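Local structure of putative phosphoribosyltransferase (Neisseria gonorrhoeae, 5VOG) at residues A[18-23]-A[52-57]; A[26-31]-A[57-62]; A[36-41]-A[150-155]; A[41-44]-A[48-51]; A[116-121]-A[127-132]. The protein is a putative type I phosphoribosyltransferase that binds the alarmone ppGpp and probably transfers glycosyl groups in a metal-dependent reaction. One frame throughout, in Å; residues are numbered along the deposited sequence. Where two conformers were deposited one is given.

Interaction 1: A[18-23]-A[52-57]; sequences DDIHRV and ARMLRC. With G4P (guanosine-5',3'-tetraphosphate), chain D.
Met54 of helix 49-59 meets Ile20 and His21 of helix 17-33 in a buried helix-helix contact of the phosphoribosyltransferase domain, beside the subunit interface. Met54 points at the partner helix, its chain extended beyond CG, and lies roughly perpendicular to the Ile20 side chain. Its SD lies 3.7 Å from Ile20 CG2, the branch anti to the backbone N, and 4.0 Å from His21 CA, so the sulfur rests on a side chain and on backbone at once. The His21 ring serves the dimer instead, with hydrogen bonds to Tyr17 OH and Ala168 O of the second subunit. On the far side of helix 49-59 from Met54, Arg56 grips the outer phosphate of the 3'-diphosphate of ppGpp with two nearly straight bonds, NH1 to O2D at 2.9 Å and NH2 to O3D at 2.8 Å, the phosphorus PD lying in the guanidinium plane. Arg53 NE sits 3.6 Å above one face of that guanidinium, and Arg53 itself is salt-bridged to Asp167 of the second subunit. Glu106, Ser110 and Thr113 of that subunit also bind the nucleotide. Behind Met54, Ala52 and Leu55 turn the helix onto strands 40-45 and 101-105, while Ile20 leans on Leu134 and Trp166.

Interaction 2: A[26-31]-A[57-62]; sequences ALAEKI and CFLEIP
Ala28 and Phe58 bring the backbones of helices 17-33 and 49-59 within 6.2 Å, CA to CA, just before the second helix ends at Leu59; Glu60 follows with positive phi (54°). The small Ala28 methyl is consistent with so close an approach. Ala28 CB stands 3.4 Å from Phe58 CB, a tight fit, and is met by Leu59 CD2 at 4.0 Å. The Phe58 ring takes little part: Ala28 CB comes to it obliquely, and the ring runs on toward the second subunit, where it packs on Leu169. Cys57 SG lies 4.1 Å above the plane of this ring, over its centre. Both helices cover the same face of the central sheet in the alpha/beta fold of type I phosphoribosyltransferases, and the contact fills the groove between them above strand 101-105. With CG anti to its carbonyl carbon (chi1 -63°), Leu59 reaches between the helices, and its branched end serves two neighbours. CD2 goes to Ala28, and CD1 to Ile31 CD1 more loosely, at 4.3 Å. Leu59 and Ile31 also rest on Leu102 of strand 101-105, and Ile31 reaches on to Phe152 and Tyr38. Beyond the helix end Ile61 folds back onto Met41 and Tyr38, and Pro62 pairs through its backbone with Met41 as the chain enters strand 63-75.

Interaction 3: A[36-41]-A[150-155]; sequences VKYDAM and PYFSGI
Tyr38 carries its hydroxyl across to Pro150 and Phe152, and that oxygen makes all the close approaches of this small contact. Tyr38 OH lies 3.7 Å from both CG and CB of Pro150, against one side of the pyrrolidine ring. Phe152 comes from another direction: its CE2 is 4.3 Å from Tyr38 OH, and the oxygen is at the edge of the phenyl ring, near its plane. No hydrogen bond joins the two segments; these are van der Waals contacts between a phenol oxygen and carbon. The packed part is the inner one. With CG beside the backbone N (chi1 -72°), the Tyr38 ring points inward, touching Ile31 of helix 17-33, while Val36 CG1 covers one ring face at 3.8 Å above the plane, offset toward the rim. Phe152 shares the pocket, leaning on Leu27 and Ile31. The looser side is at Pro150, which is partly exposed like Phe152 and meets only the hydroxyl end of Tyr38; the exposed Lys37 lies further out. Its chain curls back so that NZ donates to Tyr38 O at 2.8 Å (C=O...N 162°). Strands 40-45 and 151-157 are not neighbours in the sheet; strands 101-105 and 129-133 lie between them. Tyr38 spans the gap from the loop before strand 40-45 to the start of strand 151-157, under helix 17-33, at one end of the parallel core of the phosphoribosyltransferase fold.

Interaction 4: A[41-44]-A[48-51]; sequences MIAI and GFIP
Ala43 points its methyl at the edge of the Phe49 ring, at the start of the beta-alpha-beta unit formed by strand 40-45, helix 49-59 and strand 63-75. The separation from Ala43 CB to Phe49 CD1 is 3.9 Å, and the methyl lies near the ring plane, so the phenyl meets the strand with its rim. Phe49 CG stands anti to its own carbonyl carbon (chi1 -77°), which carries the ring back from the first turn of the helix toward the strand. There the ring also stacks with Phe49 of the second subunit. The same Ala43 CB is 3.9 Å from Gly48 O and touches Ala52 one turn further along the helix. Ile44 is turned the other way: its side chain leaves the contact and packs on Val103 on the opposite face of the sheet, while its backbone faces Gly48. The short glycine-rich loop joining the segments corresponds to the pyrophosphate loop of type I phosphoribosyltransferases and probably plays the same part; the ppGpp pocket begins at Gly45, where strand 40-45 enters it. Its reversal is tight, with Ile44 and Gly48 4.9 Å apart from CA to CA. Gly48, with no side chain, lets Ile44 O come within 3.3 Å of its CA. Gly48 N donates to Ile44 O at 2.8 Å, a bent bond (N-H...O 141°) that reaches the oxygen tilted 30° from the carbonyl plane.

Interaction 5: A[116-121]-A[127-132]; sequences FCLKEL and DTVGVA
Leu118 sets its two methyl branches on Val129 and Val131, alternate residues of strand 129-133 whose side chains point to the helix. Leu118 CD2 meets Val129 CG1 at 4.0 Å, the two side chains lying alongside each other and running in opposite senses; Leu118 CD1 lies 4.5 Å from Val131 CB. Val129 holds CG1 anti to its backbone N (chi1 179°), which turns that methyl toward the leucine. The contact is purely apolar and buried, with no hydrogen bond across it. Helix 112-121 here lies on the sheet within a beta-alpha-beta crossover from strand 101-105 to its parallel neighbour 129-133. Between residues 129 and 131, Gly130 has no side chain and pairs through its backbone with Val101 and Val103. Further out, Val103 supports Leu118 and Leu121 from below, and Pro146 and Ile149 close on Leu118 from nearby loops. On the outer side of the helix, Lys119 is salt-bridged to Glu115 and Glu120 to Lys123.

Interactions 1, 4 and 5 are buried, whereas 2 and 3 are only partly so. Interactions 1 and 2 join the same two helices, 17-33 and 49-59, and share Cys57; Leu55 of the first packs on Ala28 of the second. Interaction 4 starts helix 49-59 from strand 40-45 and has the only hydrogen bond directly across its segments, at a tight turn; between protein segments the helix contacts are apolar, although Arg56 in interaction 1 also binds the ppGpp phosphate. Interaction 5 covers the other face of the sheet: Cys117 and Leu121 meet Ile44 and Ile42. Interaction 3 adjoins 5 through backbone bonds between Pro150, Phe152 and Val131. Interactions 1, 2 and 4 touch the second subunit.

Interaction 1: A[18-23]-A[52-57]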
# COMPACT_ATOMS: atom_id res chain seq x y z
N ASP A 18 -1.08 -1.87 15.58
CA ASP A 18 -2.40 -2.23 16.08
C ASP A 18 -3.21 -1.00 16.45
O ASP A 18 -4.43 -0.97 16.22
CB ASP A 18 -2.28 -3.15 17.29
CG ASP A 18 -1.80 -4.55 16.92
OD1 ASP A 18 -1.70 -4.87 15.72
OD2 ASP A 18 -1.52 -5.34 17.85
N ASP A 19 -2.57 0.02 17.05
CA ASP A 19 -3.26 1.28 17.32
C ASP A 19 -3.92 1.80 16.05
O ASP A 19 -5.08 2.23 16.06
CB ASP A 19 -2.28 2.35 17.83
CG ASP A 19 -1.79 2.12 19.24
OD1 ASP A 19 -2.50 1.50 20.07
OD2 ASP A 19 -0.68 2.61 19.53
N ILE A 20 -3.18 1.77 14.94
CA ILE A 20 -3.69 2.34 13.70
C ILE A 20 -4.78 1.46 13.12
O ILE A 20 -5.81 1.96 12.65
CB ILE A 20 -2.50 2.53 12.73
CG1 ILE A 20 -1.67 3.72 13.25
CG2 ILE A 20 -2.97 2.71 11.28
CD1 ILE A 20 -0.32 3.88 12.56
N HIS A 21 -4.60 0.14 13.18
CA HIS A 21 -5.64 -0.80 12.75
C HIS A 21 -6.96 -0.53 13.45
O HIS A 21 -8.02 -0.51 12.81
CB HIS A 21 -5.16 -2.23 13.01
CG HIS A 21 -6.07 -3.30 12.48
ND1 HIS A 21 -5.80 -4.00 11.33
CD2 HIS A 21 -7.23 -3.79 12.96
CE1 HIS A 21 -6.76 -4.88 11.12
NE2 HIS A 21 -7.64 -4.78 12.10
N ARG A 22 -6.93 -0.28 14.77
CA ARG A 22 -8.16 -0.01 15.51
C ARG A 22 -8.82 1.29 15.05
O ARG A 22 -10.05 1.37 14.97
CB ARG A 22 -7.86 0.04 17.01
CG ARG A 22 -7.30 -1.25 17.59
CD ARG A 22 -6.87 -1.08 19.04
NE ARG A 22 -6.05 -2.20 19.50
CZ ARG A 22 -6.53 -3.33 20.01
NH1 ARG A 22 -7.84 -3.50 20.15
NH2 ARG A 22 -5.70 -4.29 20.40
N VAL A 23 -8.02 2.31 14.75
CA VAL A 23 -8.58 3.56 14.24
C VAL A 23 -9.21 3.33 12.87
O VAL A 23 -10.29 3.86 12.57
CB VAL A 23 -7.51 4.66 14.19
CG1 VAL A 23 -8.04 5.92 13.48
CG2 VAL A 23 -7.04 5.02 15.58
N ALA A 52 -5.01 2.32 3.35
CA ALA A 52 -5.98 1.82 2.38
C ALA A 52 -6.14 0.31 2.47
O ALA A 52 -7.27 -0.20 2.42
CB ALA A 52 -5.59 2.24 0.96
N ARG A 53 -5.04 -0.43 2.60
CA ARG A 53 -5.18 -1.89 2.67
C ARG A 53 -5.81 -2.31 3.99
O ARG A 53 -6.60 -3.27 4.02
CB ARG A 53 -3.84 -2.58 2.44
CG ARG A 53 -3.94 -4.12 2.49
CD ARG A 53 -4.93 -4.66 1.46
NE ARG A 53 -5.12 -6.11 1.53
CZ ARG A 53 -5.93 -6.73 2.40
NH1 ARG A 53 -6.61 -6.03 3.30
NH2 ARG A 53 -6.04 -8.05 2.36
N MET A 54 -5.52 -1.60 5.09
CA MET A 54 -6.26 -1.85 6.33
C MET A 54 -7.74 -1.57 6.14
O MET A 54 -8.60 -2.34 6.60
CB MET A 54 -5.70 -0.99 7.47
CG MET A 54 -4.31 -1.41 7.96
SD MET A 54 -3.79 -0.21 9.21
CE MET A 54 -2.34 -1.02 9.89
N LEU A 55 -8.07 -0.47 5.46
CA LEU A 55 -9.47 -0.14 5.23
C LEU A 55 -10.16 -1.19 4.37
O LEU A 55 -11.36 -1.42 4.52
CB LEU A 55 -9.56 1.24 4.59
CG LEU A 55 -10.89 1.96 4.60
CD1 LEU A 55 -11.50 2.04 6.01
CD2 LEU A 55 -10.71 3.35 4.00
N ARG A 56 -9.42 -1.85 3.46
CA ARG A 56 -10.05 -2.86 2.61
C ARG A 56 -10.59 -4.03 3.43
O ARG A 56 -11.55 -4.68 3.02
CB ARG A 56 -9.07 -3.38 1.56
CG ARG A 56 -9.76 -3.93 0.33
CD ARG A 56 -8.77 -4.51 -0.67
NE ARG A 56 -8.43 -5.89 -0.34
CZ ARG A 56 -7.64 -6.68 -1.07
NH1 ARG A 56 -7.06 -6.21 -2.17
NH2 ARG A 56 -7.42 -7.93 -0.70
N CYS A 57 -9.98 -4.30 4.59
CA CYS A 57 -10.49 -5.34 5.48
C CYS A 57 -11.94 -5.09 5.83
O CYS A 57 -12.74 -6.04 5.94
CB CYS A 57 -9.64 -5.38 6.74
SG CYS A 57 -10.10 -6.64 7.91
PB G4P D . 1.65 -15.57 -6.48
O1B G4P D . 1.77 -15.46 -7.91
O2B G4P D . 2.15 -16.90 -5.87
O3B G4P D . 2.37 -14.37 -5.77
O3A G4P D . 0.14 -15.36 -6.02
PA G4P D . -1.19 -16.14 -6.42
O1A G4P D . -1.61 -15.79 -7.80
O2A G4P D . -1.00 -17.62 -6.18
O5' G4P D . -2.19 -15.59 -5.29
C5' G4P D . -3.62 -15.54 -5.48
C4' G4P D . -4.24 -14.99 -4.22
O4' G4P D . -4.14 -15.96 -3.16
C3' G4P D . -3.58 -13.72 -3.69
O3' G4P D . -4.58 -12.68 -3.61
C2' G4P D . -3.06 -14.08 -2.29
O2' G4P D . -3.19 -13.02 -1.34
C1' G4P D . -3.93 -15.28 -1.95
N9 G4P D . -3.26 -16.20 -1.03
C8 G4P D . -2.45 -17.26 -1.37
N7 G4P D . -1.98 -17.90 -0.32
C5 G4P D . -2.51 -17.22 0.76
C6 G4P D . -2.38 -17.44 2.17
O6 G4P D . -1.73 -18.33 2.73
N1 G4P D . -3.10 -16.53 2.91
C2 G4P D . -3.86 -15.51 2.39
N2 G4P D . -4.51 -14.73 3.26
N3 G4P D . -3.99 -15.29 1.09
C4 G4P D . -3.30 -16.17 0.34
PC G4P D . -4.98 -11.79 -4.85
O1C G4P D . -5.96 -12.49 -5.73
O2C G4P D . -3.67 -11.43 -5.52
O3C G4P D . -5.60 -10.46 -4.21
PD G4P D . -5.01 -9.27 -3.34
O1D G4P D . -3.53 -9.34 -3.48
O2D G4P D . -5.61 -7.98 -3.94
O3D G4P D . -5.53 -9.50 -1.94

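Interaction 2: A[26-31]-A[57-62]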
# COMPACT_ATOMS: atom_id res chain seq x y z
N ALA A 26 -12.63 1.92 13.13
CA ALA A 26 -13.59 2.96 13.50
C ALA A 26 -13.86 3.90 12.33
O ALA A 26 -14.99 4.38 12.15
CB ALA A 26 -13.08 3.73 14.71
N LEU A 27 -12.83 4.20 11.53
CA LEU A 27 -13.01 5.04 10.36
C LEU A 27 -13.96 4.39 9.35
O LEU A 27 -14.84 5.05 8.79
CB LEU A 27 -11.65 5.33 9.72
CG LEU A 27 -11.59 6.10 8.40
CD1 LEU A 27 -12.26 7.47 8.52
CD2 LEU A 27 -10.15 6.25 7.97
N ALA A 28 -13.79 3.09 9.12
CA ALA A 28 -14.71 2.38 8.23
C ALA A 28 -16.15 2.50 8.71
O ALA A 28 -17.07 2.62 7.90
CB ALA A 28 -14.31 0.91 8.11
N GLU A 29 -16.36 2.46 10.03
CA GLU A 29 -17.71 2.58 10.56
C GLU A 29 -18.27 3.98 10.34
O GLU A 29 -19.46 4.13 10.03
CB GLU A 29 -17.73 2.23 12.05
CG GLU A 29 -19.10 2.35 12.72
CD GLU A 29 -20.06 1.24 12.32
OE1 GLU A 29 -19.68 0.36 11.52
OE2 GLU A 29 -21.20 1.25 12.83
N LYS A 30 -17.43 5.01 10.48
CA LYS A 30 -17.88 6.37 10.18
C LYS A 30 -18.32 6.49 8.73
O LYS A 30 -19.34 7.13 8.43
CB LYS A 30 -16.76 7.38 10.45
CG LYS A 30 -16.30 7.52 11.88
CD LYS A 30 -15.24 8.63 11.99
CE LYS A 30 -14.66 8.72 13.39
NZ LYS A 30 -13.73 9.87 13.57
N ILE A 31 -17.55 5.91 7.82
CA ILE A 31 -17.87 5.96 6.39
C ILE A 31 -19.19 5.24 6.13
O ILE A 31 -20.09 5.77 5.48
CB ILE A 31 -16.72 5.35 5.57
CG1 ILE A 31 -15.47 6.23 5.71
CG2 ILE A 31 -17.13 5.18 4.11
CD1 ILE A 31 -14.16 5.53 5.32
N CYS A 57 -9.98 -4.30 4.59
CA CYS A 57 -10.49 -5.34 5.48
C CYS A 57 -11.94 -5.09 5.83
O CYS A 57 -12.74 -6.04 5.94
CB CYS A 57 -9.64 -5.38 6.74
SG CYS A 57 -10.10 -6.64 7.91
N PHE A 58 -12.31 -3.83 5.99
CA PHE A 58 -13.64 -3.45 6.45
C PHE A 58 -14.56 -2.96 5.35
O PHE A 58 -15.77 -3.11 5.47
CB PHE A 58 -13.50 -2.38 7.54
CG PHE A 58 -12.63 -2.82 8.68
CD1 PHE A 58 -13.14 -3.66 9.66
CD2 PHE A 58 -11.31 -2.42 8.76
CE1 PHE A 58 -12.33 -4.09 10.70
CE2 PHE A 58 -10.50 -2.85 9.80
CZ PHE A 58 -11.02 -3.68 10.77
N LEU A 59 -14.02 -2.40 4.26
CA LEU A 59 -14.86 -1.88 3.19
C LEU A 59 -14.98 -2.82 1.99
O LEU A 59 -15.97 -2.74 1.26
CB LEU A 59 -14.36 -0.52 2.71
CG LEU A 59 -14.38 0.62 3.72
CD1 LEU A 59 -13.98 1.91 3.02
CD2 LEU A 59 -15.75 0.78 4.38
N GLU A 60 -13.99 -3.68 1.77
CA GLU A 60 -14.02 -4.72 0.74
C GLU A 60 -14.33 -4.14 -0.65
O GLU A 60 -15.24 -4.58 -1.35
CB GLU A 60 -15.02 -5.82 1.10
CG GLU A 60 -14.66 -6.54 2.39
CD GLU A 60 -15.29 -7.91 2.50
OE1 GLU A 60 -14.70 -8.88 2.00
OE2 GLU A 60 -16.38 -8.00 3.09
N ILE A 61 -13.53 -3.14 -1.03
CA ILE A 61 -13.58 -2.55 -2.36
C ILE A 61 -12.15 -2.43 -2.87
O ILE A 61 -11.21 -2.32 -2.07
CB ILE A 61 -14.30 -1.18 -2.34
CG1 ILE A 61 -13.64 -0.22 -1.34
CG2 ILE A 61 -15.78 -1.35 -2.02
CD1 ILE A 61 -14.31 1.14 -1.26
N PRO A 62 -11.93 -2.47 -4.19
CA PRO A 62 -10.56 -2.48 -4.71
C PRO A 62 -9.82 -1.17 -4.46
O PRO A 62 -10.42 -0.09 -4.41
CB PRO A 62 -10.75 -2.71 -6.22
CG PRO A 62 -12.17 -2.25 -6.49
CD PRO A 62 -12.94 -2.62 -5.25

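Interaction 3: A[36-41]-A[150-155]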
# COMPACT_ATOMS: atom_id res chain seq x y z
N VAL A 36 -23.17 6.71 1.86
CA VAL A 36 -22.67 6.58 0.50
C VAL A 36 -21.85 5.30 0.43
O VAL A 36 -20.90 5.12 1.20
CB VAL A 36 -21.82 7.79 0.09
CG1 VAL A 36 -21.20 7.56 -1.29
CG2 VAL A 36 -22.66 9.07 0.09
N LYS A 37 -22.22 4.41 -0.49
CA LYS A 37 -21.47 3.17 -0.71
C LYS A 37 -20.39 3.44 -1.74
O LYS A 37 -20.68 3.69 -2.91
CB LYS A 37 -22.40 2.05 -1.17
CG LYS A 37 -21.67 0.76 -1.54
CD LYS A 37 -21.13 0.05 -0.30
CE LYS A 37 -20.45 -1.27 -0.64
NZ LYS A 37 -19.16 -1.06 -1.36
N TYR A 38 -19.13 3.39 -1.31
CA TYR A 38 -18.03 3.60 -2.24
C TYR A 38 -17.74 2.33 -3.00
O TYR A 38 -17.92 1.21 -2.50
CB TYR A 38 -16.79 4.12 -1.49
CG TYR A 38 -17.02 5.54 -1.05
CD1 TYR A 38 -16.79 6.60 -1.93
CD2 TYR A 38 -17.53 5.83 0.21
CE1 TYR A 38 -17.04 7.91 -1.55
CE2 TYR A 38 -17.78 7.12 0.60
CZ TYR A 38 -17.54 8.16 -0.28
OH TYR A 38 -17.80 9.46 0.12
N ASP A 39 -17.32 2.50 -4.26
CA ASP A 39 -17.07 1.40 -5.17
C ASP A 39 -15.60 1.05 -5.27
O ASP A 39 -15.27 -0.08 -5.66
CB ASP A 39 -17.62 1.75 -6.56
CG ASP A 39 -19.11 2.02 -6.52
OD1 ASP A 39 -19.87 1.08 -6.20
OD2 ASP A 39 -19.52 3.18 -6.79
N ALA A 40 -14.71 1.97 -4.92
CA ALA A 40 -13.28 1.74 -4.97
C ALA A 40 -12.60 2.81 -4.12
O ALA A 40 -13.17 3.87 -3.86
CB ALA A 40 -12.75 1.79 -6.41
N MET A 41 -11.38 2.49 -3.68
CA MET A 41 -10.48 3.45 -3.04
C MET A 41 -9.44 3.91 -4.04
O MET A 41 -9.06 3.17 -4.96
CB MET A 41 -9.78 2.82 -1.83
CG MET A 41 -10.67 2.67 -0.61
SD MET A 41 -9.81 1.85 0.75
CE MET A 41 -10.22 0.13 0.45
N PRO A 150 -17.32 14.61 0.59
CA PRO A 150 -17.41 14.09 1.96
C PRO A 150 -16.02 13.83 2.53
O PRO A 150 -15.12 13.36 1.83
CB PRO A 150 -18.20 12.78 1.80
CG PRO A 150 -18.96 12.95 0.52
CD PRO A 150 -18.08 13.79 -0.37
N TYR A 151 -15.85 14.15 3.80
CA TYR A 151 -14.56 14.05 4.48
C TYR A 151 -14.71 13.24 5.76
O TYR A 151 -15.63 13.48 6.56
CB TYR A 151 -14.01 15.45 4.79
CG TYR A 151 -12.73 15.48 5.60
CD1 TYR A 151 -11.50 15.73 5.00
CD2 TYR A 151 -12.75 15.29 6.98
CE1 TYR A 151 -10.33 15.77 5.74
CE2 TYR A 151 -11.59 15.32 7.73
CZ TYR A 151 -10.39 15.57 7.11
OH TYR A 151 -9.24 15.61 7.87
N PHE A 152 -13.77 12.32 5.97
CA PHE A 152 -13.73 11.50 7.17
C PHE A 152 -12.30 11.42 7.67
O PHE A 152 -11.37 11.22 6.88
CB PHE A 152 -14.25 10.08 6.90
CG PHE A 152 -15.60 10.04 6.25
CD1 PHE A 152 -16.76 10.00 7.02
CD2 PHE A 152 -15.72 10.04 4.87
CE1 PHE A 152 -18.01 9.97 6.41
CE2 PHE A 152 -16.96 10.00 4.26
CZ PHE A 152 -18.11 9.97 5.03
N SER A 153 -12.11 11.55 8.97
CA SER A 153 -10.82 11.27 9.57
C SER A 153 -10.99 10.23 10.67
O SER A 153 -12.01 10.19 11.35
CB SER A 153 -10.15 12.54 10.11
OG SER A 153 -10.94 13.15 11.12
N GLY A 154 -9.98 9.38 10.81
CA GLY A 154 -10.03 8.36 11.84
C GLY A 154 -10.08 8.95 13.23
O GLY A 154 -11.01 8.66 14.00
N ILE A 155 -9.08 9.75 13.57
CA ILE A 155 -9.07 10.55 14.79
C ILE A 155 -8.50 11.92 14.46
O ILE A 155 -7.70 12.07 13.53
CB ILE A 155 -8.26 9.91 15.93
CG1 ILE A 155 -6.84 9.59 15.46
CG2 ILE A 155 -8.95 8.66 16.47
CD1 ILE A 155 -5.90 9.22 16.58

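Interaction 4: A[41-44]-A[48-51]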
# COMPACT_ATOMS: atom_id res chain seq x y z
N MET A 41 -11.38 2.49 -3.68
CA MET A 41 -10.48 3.45 -3.04
C MET A 41 -9.44 3.91 -4.04
O MET A 41 -9.06 3.17 -4.96
CB MET A 41 -9.78 2.82 -1.83
CG MET A 41 -10.67 2.67 -0.61
SD MET A 41 -9.81 1.85 0.75
CE MET A 41 -10.22 0.13 0.45
N ILE A 42 -8.97 5.14 -3.87
CA ILE A 42 -7.78 5.63 -4.56
C ILE A 42 -6.79 6.01 -3.46
O ILE A 42 -6.94 7.06 -2.81
CB ILE A 42 -8.08 6.81 -5.49
CG1 ILE A 42 -9.11 6.40 -6.54
CG2 ILE A 42 -6.79 7.31 -6.14
CD1 ILE A 42 -9.62 7.55 -7.39
N ALA A 43 -5.80 5.15 -3.23
CA ALA A 43 -4.79 5.42 -2.21
C ALA A 43 -3.73 6.35 -2.77
O ALA A 43 -3.27 6.18 -3.89
CB ALA A 43 -4.13 4.11 -1.76
N ILE A 44 -3.33 7.34 -1.97
CA ILE A 44 -2.23 8.23 -2.35
C ILE A 44 -0.96 7.67 -1.71
O ILE A 44 -0.76 7.80 -0.50
CB ILE A 44 -2.49 9.67 -1.91
CG1 ILE A 44 -3.83 10.19 -2.44
CG2 ILE A 44 -1.34 10.57 -2.37
CD1 ILE A 44 -4.25 11.53 -1.80
N GLY A 48 -0.56 6.61 1.98
CA GLY A 48 -1.91 6.06 2.00
C GLY A 48 -2.02 4.56 1.78
O GLY A 48 -3.10 4.01 1.95
N PHE A 49 -0.92 3.90 1.40
CA PHE A 49 -1.00 2.48 1.04
C PHE A 49 -1.42 1.62 2.22
O PHE A 49 -2.29 0.75 2.10
CB PHE A 49 0.34 2.01 0.47
CG PHE A 49 0.61 2.45 -0.95
CD1 PHE A 49 -0.43 2.80 -1.80
CD2 PHE A 49 1.89 2.54 -1.43
CE1 PHE A 49 -0.16 3.20 -3.12
CE2 PHE A 49 2.16 2.93 -2.74
CZ PHE A 49 1.14 3.25 -3.59
N ILE A 50 -0.78 1.80 3.37
CA ILE A 50 -1.10 0.92 4.50
C ILE A 50 -2.49 1.25 5.04
O ILE A 50 -3.30 0.33 5.21
CB ILE A 50 0.00 0.97 5.58
CG1 ILE A 50 1.31 0.44 4.98
CG2 ILE A 50 -0.42 0.14 6.78
CD1 ILE A 50 2.48 0.39 5.94
N PRO A 51 -2.85 2.52 5.29
CA PRO A 51 -4.25 2.81 5.65
C PRO A 51 -5.28 2.25 4.67
O PRO A 51 -6.31 1.73 5.11
CB PRO A 51 -4.27 4.34 5.69
CG PRO A 51 -2.90 4.71 6.12
CD PRO A 51 -2.01 3.73 5.35

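Interaction 5: A[116-121]-A[127-132]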
# COMPACT_ATOMS: atom_id res chain seq x y z
N PHE A 116 -4.44 19.16 -4.10
CA PHE A 116 -3.93 18.86 -5.43
C PHE A 116 -4.60 17.62 -6.00
O PHE A 116 -5.07 17.62 -7.14
CB PHE A 116 -2.41 18.67 -5.35
CG PHE A 116 -1.76 18.23 -6.64
CD1 PHE A 116 -1.29 19.17 -7.55
CD2 PHE A 116 -1.59 16.89 -6.92
CE1 PHE A 116 -0.69 18.76 -8.73
CE2 PHE A 116 -0.99 16.49 -8.11
CZ PHE A 116 -0.54 17.41 -9.00
N CYS A 117 -4.67 16.55 -5.21
CA CYS A 117 -5.22 15.30 -5.72
C CYS A 117 -6.72 15.40 -5.96
O CYS A 117 -7.23 14.88 -6.95
CB CYS A 117 -4.92 14.15 -4.76
SG CYS A 117 -3.19 13.68 -4.71
N LEU A 118 -7.45 16.04 -5.04
CA LEU A 118 -8.89 16.16 -5.22
C LEU A 118 -9.23 17.02 -6.43
O LEU A 118 -10.14 16.69 -7.20
CB LEU A 118 -9.53 16.73 -3.95
CG LEU A 118 -9.44 15.78 -2.74
CD1 LEU A 118 -10.02 16.42 -1.47
CD2 LEU A 118 -10.12 14.44 -3.05
N LYS A 119 -8.51 18.13 -6.62
CA LYS A 119 -8.75 18.96 -7.80
C LYS A 119 -8.52 18.16 -9.08
O LYS A 119 -9.29 18.28 -10.04
CB LYS A 119 -7.85 20.19 -7.77
CG LYS A 119 -8.37 21.30 -6.88
CD LYS A 119 -7.55 22.57 -7.05
CE LYS A 119 -8.15 23.72 -6.26
NZ LYS A 119 -7.38 24.98 -6.45
N GLU A 120 -7.47 17.33 -9.11
CA GLU A 120 -7.21 16.54 -10.30
C GLU A 120 -8.29 15.49 -10.52
O GLU A 120 -8.71 15.25 -11.65
CB GLU A 120 -5.83 15.88 -10.20
CG GLU A 120 -4.68 16.86 -10.32
CD GLU A 120 -4.71 17.64 -11.62
OE1 GLU A 120 -4.87 17.01 -12.68
OE2 GLU A 120 -4.58 18.88 -11.57
N LEU A 121 -8.74 14.83 -9.44
CA LEU A 121 -9.73 13.77 -9.60
C LEU A 121 -11.12 14.32 -9.93
O LEU A 121 -11.93 13.59 -10.52
CB LEU A 121 -9.77 12.91 -8.33
CG LEU A 121 -8.50 12.08 -8.11
CD1 LEU A 121 -8.49 11.46 -6.72
CD2 LEU A 121 -8.38 10.99 -9.17
N ASP A 127 -19.06 9.81 -9.84
CA ASP A 127 -20.26 10.28 -9.17
C ASP A 127 -19.87 11.06 -7.92
O ASP A 127 -19.88 12.30 -7.92
CB ASP A 127 -21.18 9.10 -8.83
CG ASP A 127 -22.47 9.54 -8.15
OD1 ASP A 127 -22.71 10.76 -8.03
OD2 ASP A 127 -23.25 8.66 -7.74
N THR A 128 -19.55 10.35 -6.84
CA THR A 128 -19.10 10.96 -5.59
C THR A 128 -17.61 10.70 -5.42
O THR A 128 -17.16 9.56 -5.54
CB THR A 128 -19.86 10.41 -4.39
OG1 THR A 128 -21.25 10.74 -4.50
CG2 THR A 128 -19.32 10.98 -3.08
N VAL A 129 -16.85 11.76 -5.13
CA VAL A 129 -15.48 11.66 -4.65
C VAL A 129 -15.50 12.02 -3.17
O VAL A 129 -15.91 13.13 -2.81
CB VAL A 129 -14.53 12.57 -5.43
CG1 VAL A 129 -13.11 12.46 -4.87
CG2 VAL A 129 -14.55 12.23 -6.91
N GLY A 130 -15.05 11.09 -2.32
CA GLY A 130 -14.89 11.35 -0.91
C GLY A 130 -13.43 11.20 -0.51
O GLY A 130 -12.60 10.71 -1.28
N VAL A 131 -13.11 11.64 0.70
CA VAL A 131 -11.75 11.51 1.20
C VAL A 131 -11.77 10.99 2.63
O VAL A 131 -12.62 11.39 3.45
CB VAL A 131 -10.97 12.84 1.08
CG1 VAL A 131 -11.54 13.90 2.00
CG2 VAL A 131 -9.49 12.63 1.36
N ALA A 132 -10.86 10.06 2.92
CA ALA A 132 -10.71 9.45 4.23
C ALA A 132 -9.24 9.52 4.61
O ALA A 132 -8.38 9.06 3.85
CB ALA A 132 -11.18 8.00 4.22